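Local atomic coordinates of alcohol dehydrogenase (Comamonas sp. 26, PDB entry 6ZDZ), a protein that probably catalyses NAD(P)(H)-dependent interconversion of alcohols and carbonyl compounds, as an alcohol dehydrogenase of the short-chain dehydrogenase/reductase family with a Rossmann fold. Residues N87-G92 and M110-A115; I135-S140 and A158-L163. All coordinates share one frame; numbering follows the deposited sequence.

Overall arrangement
Both contacts belong to one Rossmann-fold domain and lie about 10 Å apart between centres. Contact 1 sets the loop after strand 82-87 against helix 102-130 and is only partly buried; contact 2 sets strand 134-138 against helix 151-171 and is fully buried, nearer the centre of the chain. Neighbouring parallel strands join them: N87 N lies 2.7 Å from V136 O, a probable hydrogen bond. Their helices also meet, through T113 and F159. The chemistry differs with place: an asparagine-to-carbonyl hydrogen bond with methionine and leucine packing at the loop, but methyl packing across the buried layer, where the polar end of N137 is bound by residues beyond the two segments.

Contact 1: N87-G92 and M110-A115; sequences NNAGMG and MLNTTA
A89 and N112 bring the backbones closest, their CA atoms 6.3 Å apart, where the loop following strand 82-87 passes helix 102-130. Residues 87-90 spell NNAG, a signature motif of the short-chain dehydrogenase/reductase family, built on the Rossmann fold, and N112, touching Y153 and K157, probably corresponds to the asparagine of the Asn-Ser-Tyr-Lys tetrad in classical members; a catalytic role is inferred from this likeness. The helix widens into a pi-type turn here, evidenced by A115 N bonding to M110 O at 2.7 Å, five residues back.

The polar link runs from N112 ND2 to M91 O, 3.0 Å long and nearly straight, with an N-H...O angle of 164°. The acceptor sits 7° out of the carboxamide plane of N112, so an in-plane N-H is used. With CG beside the backbone N (chi1 -66°), the amide extends to the loop, and a weak bond to T156 OG1 is a second tie on ND2. M91 and N112 cross at about a right angle, and N112 OD1 approaches M91 CB at 3.4 Å. With an alanine in place of N112, M91 O would probably lose this donor, and the already poorly ordered loop would be freer to shift.

On the apolar side M91 runs across L111 at about a right angle, its CG and SD each 3.8 Å from L111 CD1, although high B factors make the M91 position less certain. L111 also reaches L63 and T64. Nearer the strand end, the A89 methyl bears on the helix backbone, its CB 3.7 Å from L111 O.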
loop_
_atom_site.group_PDB
_atom_site.type_symbol
_atom_site.label_atom_id
_atom_site.label_comp_id
_atom_site.label_asym_id
_atom_site.label_seq_id
_atom_site.Cartn_x
_atom_site.Cartn_y
_atom_site.Cartn_z
ATOM N N ASN A 87 -12.104 -7.276 7.253
ATOM C CA ASN A 87 -11.772 -6.292 6.222
ATOM C C ASN A 87 -11.647 -7.022 4.891
ATOM O O ASN A 87 -10.581 -7.520 4.527
ATOM C CB ASN A 87 -10.494 -5.545 6.578
ATOM C CG ASN A 87 -10.765 -4.242 7.298
ATOM O OD1 ASN A 87 -11.792 -3.599 7.078
ATOM N ND2 ASN A 87 -9.843 -3.844 8.168
ATOM N N ASN A 88 -12.753 -7.081 4.154
ATOM C CA ASN A 88 -12.829 -7.805 2.894
ATOM C C ASN A 88 -13.282 -6.867 1.784
ATOM O O ASN A 88 -14.179 -6.042 1.981
ATOM C CB ASN A 88 -13.792 -8.992 2.998
ATOM C CG ASN A 88 -14.007 -9.688 1.669
ATOM O OD1 ASN A 88 -13.106 -10.345 1.145
ATOM N ND2 ASN A 88 -15.208 -9.553 1.118
ATOM N N ALA A 89 -12.652 -6.998 0.618
ATOM C CA ALA A 89 -13.038 -6.229 -0.560
ATOM C C ALA A 89 -12.696 -7.036 -1.802
ATOM O O ALA A 89 -11.526 -7.366 -2.020
ATOM C CB ALA A 89 -12.337 -4.870 -0.590
ATOM N N GLY A 90 -13.708 -7.353 -2.609
ATOM C CA GLY A 90 -13.506 -8.017 -3.879
ATOM C C GLY A 90 -13.024 -7.131 -5.003
ATOM O O GLY A 90 -12.956 -7.580 -6.150
ATOM N N MET A 91 -12.680 -5.879 -4.703
ATOM C CA MET A 91 -12.314 -4.912 -5.732
ATOM C C MET A 91 -10.949 -5.254 -6.319
ATOM O O MET A 91 -9.941 -5.268 -5.604
ATOM C CB MET A 91 -12.312 -3.505 -5.139
ATOM C CG MET A 91 -11.815 -2.421 -6.079
ATOM S SD MET A 91 -13.063 -1.819 -7.229
ATOM C CE MET A 91 -12.147 -0.522 -8.060
ATOM N N GLY A 92 -10.919 -5.527 -7.622
ATOM C CA GLY A 92 -9.684 -5.839 -8.314
ATOM C C GLY A 92 -9.316 -4.816 -9.368
ATOM O O GLY A 92 -9.971 -3.777 -9.489
ATOM N N MET A 110 -8.896 3.285 -2.390
ATOM C CA MET A 110 -9.819 3.554 -1.292
ATOM C C MET A 110 -10.398 2.261 -0.728
ATOM O O MET A 110 -10.419 2.056 0.490
ATOM C CB MET A 110 -10.935 4.485 -1.768
ATOM C CG MET A 110 -12.042 4.717 -0.757
ATOM S SD MET A 110 -11.638 6.043 0.394
ATOM C CE MET A 110 -13.278 6.542 0.929
ATOM N N LEU A 111 -10.864 1.367 -1.604
ATOM C CA LEU A 111 -11.533 0.154 -1.143
ATOM C C LEU A 111 -10.560 -0.857 -0.552
ATOM O O LEU A 111 -10.917 -1.579 0.385
ATOM C CB LEU A 111 -12.314 -0.483 -2.292
ATOM C CG LEU A 111 -13.631 0.194 -2.668
ATOM C CD1 LEU A 111 -14.197 -0.398 -3.947
ATOM C CD2 LEU A 111 -14.629 0.067 -1.531
ATOM N N ASN A 112 -9.337 -0.929 -1.075
ATOM C CA ASN A 112 -8.393 -1.964 -0.672
ATOM C C ASN A 112 -7.358 -1.485 0.335
ATOM O O ASN A 112 -6.597 -2.310 0.851
ATOM C CB ASN A 112 -7.662 -2.526 -1.899
ATOM C CG ASN A 112 -8.583 -3.277 -2.836
ATOM O OD1 ASN A 112 -9.794 -3.063 -2.843
ATOM N ND2 ASN A 112 -8.009 -4.168 -3.638
ATOM N N THR A 113 -7.310 -0.188 0.630
ATOM C CA THR A 113 -6.241 0.354 1.462
ATOM C C THR A 113 -6.772 1.373 2.464
ATOM O O THR A 113 -6.632 1.187 3.675
ATOM C CB THR A 113 -5.155 0.975 0.577
ATOM O OG1 THR A 113 -4.358 -0.065 -0.004
ATOM C CG2 THR A 113 -4.266 1.905 1.376
ATOM N N THR A 114 -7.385 2.451 1.972
ATOM C CA THR A 114 -7.825 3.516 2.867
ATOM C C THR A 114 -8.995 3.069 3.736
ATOM O O THR A 114 -9.016 3.335 4.943
ATOM C CB THR A 114 -8.200 4.756 2.057
ATOM O OG1 THR A 114 -7.176 5.014 1.089
ATOM C CG2 THR A 114 -8.342 5.960 2.972
ATOM N N ALA A 115 -9.981 2.394 3.137
ATOM C CA ALA A 115 -11.140 1.955 3.919
ATOM C C ALA A 115 -10.774 0.897 4.952
ATOM O O ALA A 115 -11.208 1.029 6.112
ATOM C CB ALA A 115 -12.252 1.476 2.979
#

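Contact 2: I135-S140 and A158-L163; sequences IVNIGS and AFVLFL
V160 presents one methyl, CG1, to N137 and G139, one turn of helix 151-171 packing on the end of strand 134-138 in the beta-alpha-beta unit completed by strand 177-181, part of the Rossmann fold. Strand and helix segments run nearly antiparallel, at 158°, with 8.7 Å between axes at closest approach.

The two methyls of V160 have different neighbours. CG1, anti to the backbone N (chi1 172°), faces the strand and meets N137 CB at 3.6 Å; the same methyl rests 4.1 Å from G139 CA, where no side chain intervenes. CG2, beside the backbone N, turns instead to helix 102-130, packing against N112 O.

N137 thus offers its CB to the valine, while its carboxamide turns away from that methyl toward partners outside the two segments. OD1 accepts from N87 ND2 on the neighbouring strand, and ND2 bonds to S164 OG, which is also linked to V160 O. With both amide atoms engaged, the rotation of this buried group is probably well fixed. Elsewhere on the helix, F159 and L163 lie against T117 of helix 102-130, and A158 packs on A158 of the second subunit. One turn along the helix from V160, L163 adds a looser apolar neighbour to the amide, L163 CD2 standing 4.3 Å from N137 ND2.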
loop_
_atom_site.group_PDB
_atom_site.type_symbol
_atom_site.label_atom_id
_atom_site.label_comp_id
_atom_site.label_asym_id
_atom_site.label_seq_id
_atom_site.Cartn_x
_atom_site.Cartn_y
_atom_site.Cartn_z
ATOM N N ILE A 135 -9.163 -8.444 14.381
ATOM C CA ILE A 135 -9.159 -7.752 13.097
ATOM C C ILE A 135 -8.610 -8.719 12.059
ATOM O O ILE A 135 -7.440 -9.112 12.129
ATOM C CB ILE A 135 -8.327 -6.462 13.138
ATOM C CG1 ILE A 135 -8.905 -5.478 14.157
ATOM C CG2 ILE A 135 -8.266 -5.827 11.757
ATOM C CD1 ILE A 135 -8.019 -4.276 14.416
ATOM N N VAL A 136 -9.449 -9.101 11.101
ATOM C CA VAL A 136 -9.066 -10.019 10.037
ATOM C C VAL A 136 -9.007 -9.220 8.743
ATOM O O VAL A 136 -10.035 -8.749 8.242
ATOM C CB VAL A 136 -10.042 -11.197 9.921
ATOM C CG1 VAL A 136 -9.572 -12.175 8.851
ATOM C CG2 VAL A 136 -10.192 -11.896 11.261
ATOM N N ASN A 137 -7.804 -9.072 8.197
ATOM C CA ASN A 137 -7.585 -8.337 6.959
ATOM C C ASN A 137 -7.419 -9.332 5.819
ATOM O O ASN A 137 -6.546 -10.205 5.874
ATOM C CB ASN A 137 -6.356 -7.436 7.075
ATOM C CG ASN A 137 -6.538 -6.332 8.097
ATOM O OD1 ASN A 137 -7.594 -5.702 8.168
ATOM N ND2 ASN A 137 -5.508 -6.097 8.900
ATOM N N ILE A 138 -8.253 -9.200 4.791
ATOM C CA ILE A 138 -8.207 -10.084 3.630
ATOM C C ILE A 138 -7.266 -9.451 2.610
ATOM O O ILE A 138 -7.625 -8.497 1.917
ATOM C CB ILE A 138 -9.599 -10.329 3.048
ATOM C CG1 ILE A 138 -10.540 -10.866 4.128
ATOM C CG2 ILE A 138 -9.520 -11.298 1.876
ATOM C CD1 ILE A 138 -10.062 -12.154 4.763
ATOM N N GLY A 139 -6.051 -9.986 2.522
ATOM C CA GLY A 139 -5.101 -9.562 1.515
ATOM C C GLY A 139 -5.156 -10.454 0.294
ATOM O O GLY A 139 -6.240 -10.865 -0.128
ATOM N N SER A 140 -3.997 -10.759 -0.282
ATOM C CA SER A 140 -3.906 -11.648 -1.433
ATOM C C SER A 140 -2.445 -12.000 -1.659
ATOM O O SER A 140 -1.550 -11.227 -1.305
ATOM C CB SER A 140 -4.494 -11.009 -2.696
ATOM O OG SER A 140 -4.183 -11.777 -3.844
ATOM N N ALA A 158 -0.037 -5.702 -0.761
ATOM C CA ALA A 158 1.190 -5.566 0.015
ATOM C C ALA A 158 1.002 -4.564 1.147
ATOM O O ALA A 158 1.550 -4.740 2.243
ATOM C CB ALA A 158 2.346 -5.146 -0.892
ATOM N N PHE A 159 0.240 -3.497 0.891
ATOM C CA PHE A 159 -0.148 -2.571 1.951
ATOM C C PHE A 159 -0.880 -3.300 3.073
ATOM O O PHE A 159 -0.567 -3.120 4.256
ATOM C CB PHE A 159 -1.017 -1.454 1.361
ATOM C CG PHE A 159 -1.472 -0.422 2.364
ATOM C CD1 PHE A 159 -2.529 -0.676 3.226
ATOM C CD2 PHE A 159 -0.858 0.818 2.421
ATOM C CE1 PHE A 159 -2.943 0.271 4.139
ATOM C CE2 PHE A 159 -1.271 1.773 3.333
ATOM C CZ PHE A 159 -2.314 1.498 4.193
ATOM N N VAL A 160 -1.869 -4.125 2.715
ATOM C CA VAL A 160 -2.707 -4.777 3.719
ATOM C C VAL A 160 -1.886 -5.737 4.572
ATOM O O VAL A 160 -2.102 -5.852 5.785
ATOM C CB VAL A 160 -3.893 -5.486 3.040
ATOM C CG1 VAL A 160 -4.656 -6.334 4.042
ATOM C CG2 VAL A 160 -4.816 -4.466 2.409
ATOM N N LEU A 161 -0.931 -6.438 3.958
ATOM C CA LEU A 161 -0.091 -7.354 4.724
ATOM C C LEU A 161 0.774 -6.598 5.725
ATOM O O LEU A 161 0.871 -6.988 6.895
ATOM C CB LEU A 161 0.782 -8.190 3.789
ATOM C CG LEU A 161 1.706 -9.171 4.519
ATOM C CD1 LEU A 161 0.900 -10.093 5.426
ATOM C CD2 LEU A 161 2.548 -9.973 3.540
ATOM N N PHE A 162 1.420 -5.517 5.280
ATOM C CA PHE A 162 2.235 -4.722 6.192
ATOM C C PHE A 162 1.383 -4.130 7.308
ATOM O O PHE A 162 1.803 -4.100 8.471
ATOM C CB PHE A 162 2.959 -3.616 5.424
ATOM C CG PHE A 162 4.034 -2.925 6.219
ATOM C CD1 PHE A 162 3.712 -1.963 7.164
ATOM C CD2 PHE A 162 5.368 -3.232 6.012
ATOM C CE1 PHE A 162 4.699 -1.328 7.890
ATOM C CE2 PHE A 162 6.358 -2.599 6.734
ATOM C CZ PHE A 162 6.022 -1.646 7.674
ATOM N N LEU A 163 0.189 -3.641 6.965
ATOM C CA LEU A 163 -0.722 -3.117 7.978
ATOM C C LEU A 163 -1.024 -4.167 9.039
ATOM O O LEU A 163 -1.013 -3.870 10.238
ATOM C CB LEU A 163 -2.014 -2.635 7.315
ATOM C CG LEU A 163 -3.122 -2.120 8.234
ATOM C CD1 LEU A 163 -2.792 -0.729 8.752
ATOM C CD2 LEU A 163 -4.468 -2.130 7.518
#